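Local coordinates for protein kojibiose phosphorylase (Gut metagenome, PDB 6W0P) that belongs to glycoside hydrolase family 65, a family of carbohydrate-active enzymes with an N-terminal beta-sandwich domain, a central helical barrel and a C-terminal beta domain, at residues A[96-101]-A[130-135]; A[135-140]-A[159-164]; A[467-472]-A[488-493]. All blocks are in the same frame, centred on the assembly; numbering follows the deposited sequence.

Interactions 1 and 2 are neighbours in the N-terminal beta-sandwich, with centres about 9 Å apart. They share Ala135, and Ile96 of the first packs on Phe159 of the second. Interaction 1 joins the two sheets at one end of the sandwich. It is mostly side-chain work, a largely buried polar run beside a tryptophan, with a solvent-exposed pair at the turns. Interaction 2 lies within one sheet and rests on main-chain bonds, with an apolar face turned inward and a charged face turned outward. Interaction 3 is wholly buried in the central catalytic domain, about 68 Å away from both between centres. It packs segment 467-472 on a helix through one phenylalanine and one asparagine.

Interaction 1 of 3, residues A[96-101]-A[130-135]; sequences IIHEDE and WLTNQA
Strands 96-98 and 130-132 meet through His98 and Thr132; the axes of these short segments come no closer than 9.7 Å, too far for main-chain pairing, and their N-to-C directions differ by 38°. They belong to the two facing sheets of the N-terminal beta-sandwich. Each runs into a tight beta turn, type I' from His98 to Glu101 and type II' from Thr132 to Ala135.

The gap is filled by side chains. The chi1 of His98 (-179°) sets CG anti to the backbone N and beside the Thr132 hydroxyl. ND1 of His98 gives a nearly straight bond of 2.6 Å to OG1 of Thr132, which lies in the imidazole plane. The same OG1 donates in turn to Glu101 OE2, 2.8 Å away, from above the carboxylate plane. His98 NE2 is bonded to Thr165 OG1 of strand 165-174, so both ring nitrogens have partners.

Trp130 lies beside this chain. The edge of the His98 ring points to the face of its six-membered ring, with centroids 6.0 Å apart. CG2 of Thr132 sits over the centre of a Trp130 face. CG2 of Ile96 packs 3.5 Å from CZ3 of Trp130. NE1 of Trp130 donates a longer, bent bond to Glu101 OE1 (3.2 Å, 147°), also from above the carboxylate plane.

At the exposed turns, Glu99 and Asn133 meet with carboxylate and amide nearly coplanar. Asn133 ND2 donates to Glu99 OE1 at 2.7 Å, and a water that accepts from Gln134 N donates to the same oxygen at 2.9 Å.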
loop_
_atom_site.group_PDB
_atom_site.type_symbol
_atom_site.label_atom_id
_atom_site.label_comp_id
_atom_site.label_asym_id
_atom_site.label_seq_id
_atom_site.Cartn_x
_atom_site.Cartn_y
_atom_site.Cartn_z
ATOM N N ILE A 96 38.040 -7.829 27.348
ATOM C CA ILE A 96 39.069 -7.576 28.383
ATOM C C ILE A 96 38.498 -7.967 29.750
ATOM O O ILE A 96 37.387 -7.529 30.083
ATOM C CB ILE A 96 39.552 -6.123 28.295
ATOM C CG1 ILE A 96 40.140 -5.838 26.912
ATOM C CG2 ILE A 96 40.548 -5.842 29.410
ATOM C CD1 ILE A 96 40.576 -4.398 26.693
ATOM N N ILE A 97 39.243 -8.811 30.480
ATOM C CA ILE A 97 38.899 -9.317 31.845
ATOM C C ILE A 97 40.087 -9.048 32.776
ATOM O O ILE A 97 41.215 -9.400 32.420
ATOM C CB ILE A 97 38.505 -10.806 31.806
ATOM C CG1 ILE A 97 37.436 -11.075 30.744
ATOM C CG2 ILE A 97 38.070 -11.302 33.183
ATOM C CD1 ILE A 97 38.005 -11.438 29.393
ATOM N N HIS A 98 39.808 -8.409 33.907
ATOM C CA HIS A 98 40.739 -8.209 35.045
ATOM C C HIS A 98 40.158 -8.900 36.284
ATOM O O HIS A 98 39.114 -8.446 36.765
ATOM C CB HIS A 98 40.928 -6.718 35.308
ATOM C CG HIS A 98 41.868 -6.393 36.419
ATOM N ND1 HIS A 98 41.516 -5.544 37.454
ATOM C CD2 HIS A 98 43.143 -6.767 36.648
ATOM C CE1 HIS A 98 42.550 -5.385 38.251
ATOM N NE2 HIS A 98 43.556 -6.134 37.785
ATOM N N GLU A 99 40.783 -9.964 36.778
ATOM C CA GLU A 99 40.334 -10.600 38.047
ATOM C C GLU A 99 38.816 -10.820 37.988
ATOM O O GLU A 99 38.060 -10.343 38.886
ATOM C CB GLU A 99 40.737 -9.688 39.206
ATOM C CG GLU A 99 42.230 -9.455 39.254
ATOM C CD GLU A 99 42.682 -8.466 40.306
ATOM O OE1 GLU A 99 41.813 -7.813 40.921
ATOM O OE2 GLU A 99 43.905 -8.358 40.504
ATOM N N ASP A 100 38.372 -11.459 36.915
ATOM C CA ASP A 100 36.959 -11.891 36.703
ATOM C C ASP A 100 35.985 -10.713 36.491
ATOM O O ASP A 100 34.812 -11.024 36.190
ATOM C CB ASP A 100 36.500 -12.832 37.821
ATOM C CG ASP A 100 36.477 -14.274 37.341
ATOM O OD1 ASP A 100 37.233 -15.109 37.919
ATOM O OD2 ASP A 100 35.730 -14.544 36.370
ATOM N N GLU A 101 36.431 -9.441 36.574
ATOM C CA GLU A 101 35.635 -8.249 36.147
ATOM C C GLU A 101 35.882 -8.005 34.655
ATOM O O GLU A 101 37.065 -7.841 34.272
ATOM C CB GLU A 101 35.992 -7.010 36.968
ATOM C CG GLU A 101 35.267 -5.764 36.501
ATOM C CD GLU A 101 35.677 -4.476 37.196
ATOM O OE1 GLU A 101 35.185 -3.411 36.768
ATOM O OE2 GLU A 101 36.487 -4.535 38.156
ATOM N N TRP A 130 40.257 2.534 33.325
ATOM C CA TRP A 130 39.429 1.496 33.986
ATOM C C TRP A 130 39.835 1.420 35.457
ATOM O O TRP A 130 41.012 1.076 35.723
ATOM C CB TRP A 130 39.652 0.163 33.274
ATOM C CG TRP A 130 38.752 -0.948 33.694
ATOM C CD1 TRP A 130 37.582 -0.872 34.397
ATOM C CD2 TRP A 130 38.942 -2.327 33.374
ATOM N NE1 TRP A 130 37.040 -2.118 34.544
ATOM C CE2 TRP A 130 37.851 -3.031 33.923
ATOM C CE3 TRP A 130 39.928 -3.028 32.674
ATOM C CZ2 TRP A 130 37.723 -4.412 33.794
ATOM C CZ3 TRP A 130 39.807 -4.397 32.560
ATOM C CH2 TRP A 130 38.718 -5.076 33.111
ATOM N N LEU A 131 38.914 1.769 36.359
ATOM C CA LEU A 131 39.080 1.614 37.822
ATOM C C LEU A 131 38.490 0.250 38.196
ATOM O O LEU A 131 37.282 0.135 38.353
ATOM C CB LEU A 131 38.406 2.785 38.542
ATOM C CG LEU A 131 38.620 4.164 37.910
ATOM C CD1 LEU A 131 38.020 5.253 38.792
ATOM C CD2 LEU A 131 40.092 4.451 37.653
ATOM N N THR A 132 39.347 -0.768 38.223
ATOM C CA THR A 132 38.994 -2.186 38.468
ATOM C C THR A 132 39.792 -2.687 39.676
ATOM O O THR A 132 41.038 -2.807 39.559
ATOM C CB THR A 132 39.225 -3.050 37.220
ATOM O OG1 THR A 132 39.224 -4.418 37.652
ATOM C CG2 THR A 132 40.500 -2.698 36.476
ATOM N N ASN A 133 39.073 -2.956 40.778
ATOM C CA ASN A 133 39.595 -3.403 42.098
ATOM C C ASN A 133 40.619 -2.380 42.589
ATOM O O ASN A 133 40.204 -1.240 42.910
ATOM C CB ASN A 133 40.092 -4.850 42.035
ATOM C CG ASN A 133 38.947 -5.817 41.838
ATOM O OD1 ASN A 133 37.810 -5.500 42.186
ATOM N ND2 ASN A 133 39.220 -6.968 41.255
ATOM N N GLN A 134 41.892 -2.766 42.643
ATOM C CA GLN A 134 42.955 -1.950 43.283
ATOM C C GLN A 134 43.749 -1.222 42.193
ATOM O O GLN A 134 44.676 -0.516 42.548
ATOM C CB GLN A 134 43.872 -2.827 44.150
ATOM C CG GLN A 134 43.137 -3.673 45.191
ATOM C CD GLN A 134 42.066 -2.903 45.931
ATOM O OE1 GLN A 134 40.870 -3.183 45.804
ATOM N NE2 GLN A 134 42.488 -1.905 46.694
ATOM N N ALA A 135 43.394 -1.433 40.928
ATOM C CA ALA A 135 44.178 -1.031 39.739
ATOM C C ALA A 135 43.467 0.104 39.008
ATOM O O ALA A 135 42.217 0.104 38.971
ATOM C CB ALA A 135 44.380 -2.208 38.815
HETATM O O HOH W 1 43.344 -5.400 41.399
#

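Interaction 2 of 3, residues A[135-140]-A[159-164]; sequences AKIKII and FESDID
Ile139 and Phe159 lie side by side and point the same way, into the packed interface between the sheets. CD1 of Ile139 comes within 3.3 Å of CD1 of the Phe159 ring. The chi2 of Ile139 (-57°) turns its CD1 to that position. Ile137, two residues back, points to the same face. Its CG2 lies at the edge of the Phe159 ring, near the ring plane, and its CG1 faces Ser161 OG. This face packs on strands 165-174 and 230-239 of the opposing sheet, through Ile167, Leu169, Leu237 and Leu239.

Lys138 and Glu160 point to the other face. Their chains are extended, and NZ of Lys138 stays 5.7 Å from OE1 of Glu160, so the opposite charges are near but not in contact.

The two strands form a beta hairpin in the larger antiparallel sheet of the N-terminal sandwich. Lys138 and Glu160 are the hydrogen-bonded pair, linked by N-to-O bonds in both directions. Ile137 with Ser161 and Ile139 with Phe159 are non-hydrogen-bonded pairs.

Past Ser161 a side chain joins the ladder. A chi1 of 67° puts CG of Asp162 between its backbone N and carbonyl carbon and turns it toward Lys136, where OD1 accepts a nearly straight bond of 2.8 Å from Lys136 N. The N-H comes from above the carboxylate plane. Asp162 N returns a bond of 2.9 Å to Lys136 O. OD2 of Asp162 rests 3.4 Å from CG of Lys136. Ser161 OG donates at 2.7 Å to a lone pair of Ile163 O. Beyond it, CG1 of Ile163 packs 3.9 Å from CB of Ala135.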
loop_
_atom_site.group_PDB
_atom_site.type_symbol
_atom_site.label_atom_id
_atom_site.label_comp_id
_atom_site.label_asym_id
_atom_site.label_seq_id
_atom_site.Cartn_x
_atom_site.Cartn_y
_atom_site.Cartn_z
ATOM N N ALA A 135 43.394 -1.433 40.928
ATOM C CA ALA A 135 44.178 -1.031 39.739
ATOM C C ALA A 135 43.467 0.104 39.008
ATOM O O ALA A 135 42.217 0.104 38.971
ATOM C CB ALA A 135 44.380 -2.208 38.815
ATOM N N LYS A 136 44.263 1.027 38.473
ATOM C CA LYS A 136 43.870 1.984 37.412
ATOM C C LYS A 136 44.618 1.584 36.130
ATOM O O LYS A 136 45.881 1.679 36.119
ATOM C CB LYS A 136 44.186 3.417 37.851
ATOM C CG LYS A 136 43.489 3.826 39.130
ATOM C CD LYS A 136 43.522 5.302 39.378
ATOM C CE LYS A 136 43.159 5.618 40.817
ATOM N NZ LYS A 136 42.873 7.059 41.013
ATOM N N ILE A 137 43.877 1.095 35.125
ATOM C CA ILE A 137 44.441 0.680 33.811
ATOM C C ILE A 137 43.992 1.672 32.724
ATOM O O ILE A 137 42.782 1.750 32.401
ATOM C CB ILE A 137 44.062 -0.770 33.499
ATOM C CG1 ILE A 137 44.112 -1.650 34.757
ATOM C CG2 ILE A 137 44.948 -1.311 32.385
ATOM C CD1 ILE A 137 43.864 -3.113 34.497
ATOM N N LYS A 138 44.948 2.435 32.204
ATOM C CA LYS A 138 44.746 3.327 31.033
ATOM C C LYS A 138 44.747 2.465 29.760
ATOM O O LYS A 138 45.753 1.781 29.479
ATOM C CB LYS A 138 45.807 4.425 31.036
ATOM C CG LYS A 138 45.400 5.669 30.262
ATOM C CD LYS A 138 46.585 6.470 29.788
ATOM C CE LYS A 138 46.225 7.503 28.742
ATOM N NZ LYS A 138 47.463 8.068 28.163
ATOM N N ILE A 139 43.607 2.435 29.070
ATOM C CA ILE A 139 43.388 1.665 27.811
ATOM C C ILE A 139 43.401 2.669 26.666
ATOM O O ILE A 139 42.599 3.620 26.730
ATOM C CB ILE A 139 42.025 0.939 27.801
ATOM C CG1 ILE A 139 41.761 0.127 29.072
ATOM C CG2 ILE A 139 41.882 0.101 26.532
ATOM C CD1 ILE A 139 42.801 -0.881 29.363
ATOM N N ILE A 140 44.207 2.434 25.634
ATOM C CA ILE A 140 44.100 3.191 24.355
ATOM C C ILE A 140 43.787 2.178 23.261
ATOM O O ILE A 140 44.586 1.263 23.092
ATOM C CB ILE A 140 45.377 3.986 24.044
ATOM C CG1 ILE A 140 45.904 4.774 25.245
ATOM C CG2 ILE A 140 45.150 4.882 22.839
ATOM C CD1 ILE A 140 47.335 5.301 25.054
ATOM N N PHE A 159 47.781 -1.074 27.097
ATOM C CA PHE A 159 47.363 -1.161 28.515
ATOM C C PHE A 159 48.444 -0.479 29.359
ATOM O O PHE A 159 49.641 -0.734 29.111
ATOM C CB PHE A 159 47.192 -2.631 28.905
ATOM C CG PHE A 159 46.136 -3.398 28.145
ATOM C CD1 PHE A 159 44.824 -3.431 28.585
ATOM C CD2 PHE A 159 46.460 -4.132 27.020
ATOM C CE1 PHE A 159 43.862 -4.154 27.904
ATOM C CE2 PHE A 159 45.494 -4.850 26.336
ATOM C CZ PHE A 159 44.198 -4.867 26.783
ATOM N N GLU A 160 48.065 0.404 30.278
ATOM C CA GLU A 160 49.044 0.944 31.258
ATOM C C GLU A 160 48.410 0.928 32.646
ATOM O O GLU A 160 47.541 1.793 32.906
ATOM C CB GLU A 160 49.536 2.344 30.888
ATOM C CG GLU A 160 50.633 2.834 31.831
ATOM C CD GLU A 160 51.422 4.050 31.362
ATOM O OE1 GLU A 160 51.338 4.388 30.158
ATOM O OE2 GLU A 160 52.106 4.666 32.213
ATOM N N SER A 161 48.844 -0.019 33.489
ATOM C CA SER A 161 48.372 -0.207 34.884
ATOM C C SER A 161 49.236 0.611 35.841
ATOM O O SER A 161 50.461 0.644 35.638
ATOM C CB SER A 161 48.392 -1.662 35.265
ATOM O OG SER A 161 47.658 -1.862 36.463
ATOM N N ASP A 162 48.624 1.243 36.841
ATOM C CA ASP A 162 49.360 1.953 37.928
ATOM C C ASP A 162 49.941 0.927 38.922
ATOM O O ASP A 162 50.825 1.318 39.680
ATOM C CB ASP A 162 48.510 3.042 38.609
ATOM C CG ASP A 162 47.309 2.541 39.410
ATOM O OD1 ASP A 162 46.961 1.325 39.291
ATOM O OD2 ASP A 162 46.714 3.365 40.156
ATOM N N ILE A 163 49.492 -0.333 38.931
ATOM C CA ILE A 163 50.094 -1.420 39.776
ATOM C C ILE A 163 50.388 -2.636 38.907
ATOM O O ILE A 163 49.746 -2.780 37.875
ATOM C CB ILE A 163 49.196 -1.835 40.960
ATOM C CG1 ILE A 163 47.847 -2.379 40.489
ATOM C CG2 ILE A 163 49.022 -0.702 41.958
ATOM C CD1 ILE A 163 46.996 -2.947 41.595
ATOM N N ASP A 164 51.293 -3.500 39.362
ATOM C CA ASP A 164 51.457 -4.883 38.833
ATOM C C ASP A 164 50.099 -5.588 38.914
ATOM O O ASP A 164 49.506 -5.604 40.010
ATOM C CB ASP A 164 52.534 -5.672 39.588
ATOM C CG ASP A 164 53.950 -5.171 39.356
ATOM O OD1 ASP A 164 54.184 -4.524 38.316
ATOM O OD2 ASP A 164 54.807 -5.408 40.225
#

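Interaction 3 of 3, residues A[467-472]-A[488-493]; sequences KFSFYG and YTNFMA
Phe470 crosses Thr489 and also reaches Ala493, one turn further on the same helix. CG2 of Thr489 lies 3.7 Å from CG of the Phe470 ring. The far end of the ring meets the alanine, with Phe470 CE1 3.5 Å from Ala493 CB. The helix, 487-504, belongs to the central catalytic domain, which in this family is an (alpha/alpha)6 barrel. Segment 467-472 carries the short strand 468-469, which pairs with strand 460-461, so the contact packs a small hairpin on a helix that is probably part of the barrel.

Asn490 provides the polar part. Its chi1 (-69°) sets CG anti to the carbonyl carbon, near the Ser469 hydroxyl. ND2 of Asn490 donates to Ser469 OG at 2.6 Å, with an N-H...O angle of 161°, and the hydroxyl lies close to the amide plane. Both groups have further partners: ND2 also bonds Val536 O, and Ser469 OG bonds His485 ND1. The hydroxyl of Thr489 turns to Asn486 OD1, near the start of the helix. On the same segment as Phe470, Lys467 makes a salt bridge to Asp554 of the second subunit.

The side chains of Asn490 and Phe470 slide past each other in opposite directions, with amide and ring planes 53° apart. OD1 of Asn490 lies in the plane of the Phe470 ring, at its edge, 3.3 Å from CD1. A water sits 2.8 Å from both Asn490 OD1 and Phe470 O.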
loop_
_atom_site.group_PDB
_atom_site.type_symbol
_atom_site.label_atom_id
_atom_site.label_comp_id
_atom_site.label_asym_id
_atom_site.label_seq_id
_atom_site.Cartn_x
_atom_site.Cartn_y
_atom_site.Cartn_z
ATOM N N LYS A 467 -0.127 15.202 -28.424
ATOM C CA LYS A 467 0.797 15.486 -27.291
ATOM C C LYS A 467 1.410 14.174 -26.801
ATOM O O LYS A 467 0.764 13.122 -26.971
ATOM C CB LYS A 467 0.085 16.151 -26.113
ATOM C CG LYS A 467 -0.944 17.229 -26.438
ATOM C CD LYS A 467 -1.749 17.615 -25.193
ATOM C CE LYS A 467 -2.783 18.707 -25.394
ATOM N NZ LYS A 467 -3.813 18.664 -24.320
ATOM N N PHE A 468 2.633 14.254 -26.273
ATOM C CA PHE A 468 3.364 13.150 -25.604
ATOM C C PHE A 468 3.649 13.580 -24.156
ATOM O O PHE A 468 4.015 14.753 -23.932
ATOM C CB PHE A 468 4.638 12.795 -26.381
ATOM C CG PHE A 468 5.297 11.497 -25.961
ATOM C CD1 PHE A 468 4.930 10.291 -26.535
ATOM C CD2 PHE A 468 6.289 11.476 -24.991
ATOM C CE1 PHE A 468 5.537 9.108 -26.144
ATOM C CE2 PHE A 468 6.906 10.295 -24.621
ATOM C CZ PHE A 468 6.524 9.111 -25.191
ATOM N N SER A 469 3.483 12.678 -23.182
ATOM C CA SER A 469 3.806 12.992 -21.769
ATOM C C SER A 469 4.055 11.720 -20.964
ATOM O O SER A 469 4.158 10.659 -21.558
ATOM C CB SER A 469 2.717 13.834 -21.174
ATOM O OG SER A 469 3.123 14.358 -19.929
ATOM N N PHE A 470 4.184 11.853 -19.640
ATOM C CA PHE A 470 4.126 10.722 -18.702
ATOM C C PHE A 470 2.874 10.937 -17.878
ATOM O O PHE A 470 2.706 12.027 -17.333
ATOM C CB PHE A 470 5.417 10.597 -17.888
ATOM C CG PHE A 470 6.643 10.344 -18.737
ATOM C CD1 PHE A 470 7.247 11.373 -19.444
ATOM C CD2 PHE A 470 7.143 9.066 -18.904
ATOM C CE1 PHE A 470 8.356 11.138 -20.246
ATOM C CE2 PHE A 470 8.265 8.833 -19.690
ATOM C CZ PHE A 470 8.874 9.868 -20.354
ATOM N N TYR A 471 2.038 9.903 -17.824
ATOM C CA TYR A 471 0.761 9.840 -17.082
ATOM C C TYR A 471 0.999 8.967 -15.851
ATOM O O TYR A 471 1.770 8.004 -15.981
ATOM C CB TYR A 471 -0.342 9.290 -17.994
ATOM C CG TYR A 471 -0.720 10.237 -19.096
ATOM C CD1 TYR A 471 -0.058 10.218 -20.311
ATOM C CD2 TYR A 471 -1.726 11.160 -18.914
ATOM C CE1 TYR A 471 -0.389 11.095 -21.332
ATOM C CE2 TYR A 471 -2.024 12.088 -19.898
ATOM C CZ TYR A 471 -1.355 12.054 -21.112
ATOM O OH TYR A 471 -1.679 12.945 -22.087
ATOM N N GLY A 472 0.362 9.310 -14.723
ATOM C CA GLY A 472 0.334 8.504 -13.493
ATOM C C GLY A 472 1.704 8.468 -12.873
ATOM O O GLY A 472 2.226 7.374 -12.644
ATOM N N TYR A 488 9.213 18.268 -14.303
ATOM C CA TYR A 488 10.533 17.640 -14.087
ATOM C C TYR A 488 10.650 16.381 -14.961
ATOM O O TYR A 488 11.640 16.230 -15.707
ATOM C CB TYR A 488 10.773 17.263 -12.625
ATOM C CG TYR A 488 12.160 16.725 -12.409
ATOM C CD1 TYR A 488 12.455 15.387 -12.598
ATOM C CD2 TYR A 488 13.200 17.591 -12.113
ATOM C CE1 TYR A 488 13.745 14.896 -12.420
ATOM C CE2 TYR A 488 14.495 17.119 -11.936
ATOM C CZ TYR A 488 14.773 15.769 -12.085
ATOM O OH TYR A 488 16.069 15.355 -11.962
ATOM N N THR A 489 9.674 15.480 -14.864
ATOM C CA THR A 489 9.668 14.200 -15.622
ATOM C C THR A 489 9.781 14.477 -17.138
ATOM O O THR A 489 10.667 13.881 -17.807
ATOM C CB THR A 489 8.427 13.382 -15.239
ATOM O OG1 THR A 489 8.419 13.160 -13.824
ATOM C CG2 THR A 489 8.337 12.072 -15.988
ATOM N N ASN A 490 8.934 15.362 -17.674
ATOM C CA ASN A 490 8.828 15.590 -19.137
ATOM C C ASN A 490 10.087 16.323 -19.611
ATOM O O ASN A 490 10.657 15.919 -20.646
ATOM C CB ASN A 490 7.551 16.345 -19.510
ATOM C CG ASN A 490 6.313 15.504 -19.295
ATOM O OD1 ASN A 490 6.368 14.495 -18.607
ATOM N ND2 ASN A 490 5.194 15.942 -19.855
ATOM N N PHE A 491 10.493 17.347 -18.865
ATOM C CA PHE A 491 11.666 18.184 -19.185
ATOM C C PHE A 491 12.897 17.279 -19.253
ATOM O O PHE A 491 13.589 17.271 -20.295
ATOM C CB PHE A 491 11.822 19.302 -18.153
ATOM C CG PHE A 491 12.896 20.308 -18.467
ATOM C CD1 PHE A 491 14.195 20.117 -18.035
ATOM C CD2 PHE A 491 12.599 21.464 -19.164
ATOM C CE1 PHE A 491 15.179 21.049 -18.325
ATOM C CE2 PHE A 491 13.577 22.409 -19.425
ATOM C CZ PHE A 491 14.865 22.202 -18.994
ATOM N N MET A 492 13.150 16.515 -18.191
ATOM C CA MET A 492 14.363 15.659 -18.116
ATOM C C MET A 492 14.325 14.565 -19.207
ATOM O O MET A 492 15.412 14.232 -19.712
ATOM C CB MET A 492 14.499 15.032 -16.727
ATOM C CG MET A 492 14.759 16.049 -15.638
ATOM S SD MET A 492 16.235 17.038 -15.947
ATOM C CE MET A 492 17.491 15.810 -15.587
ATOM N N ALA A 493 13.148 13.998 -19.523
ATOM C CA ALA A 493 12.956 12.992 -20.591
ATOM C C ALA A 493 13.306 13.617 -21.949
ATOM O O ALA A 493 14.071 13.008 -22.740
ATOM C CB ALA A 493 11.536 12.478 -20.576
HETATM O O HOH W 2 4.736 13.761 -16.509
#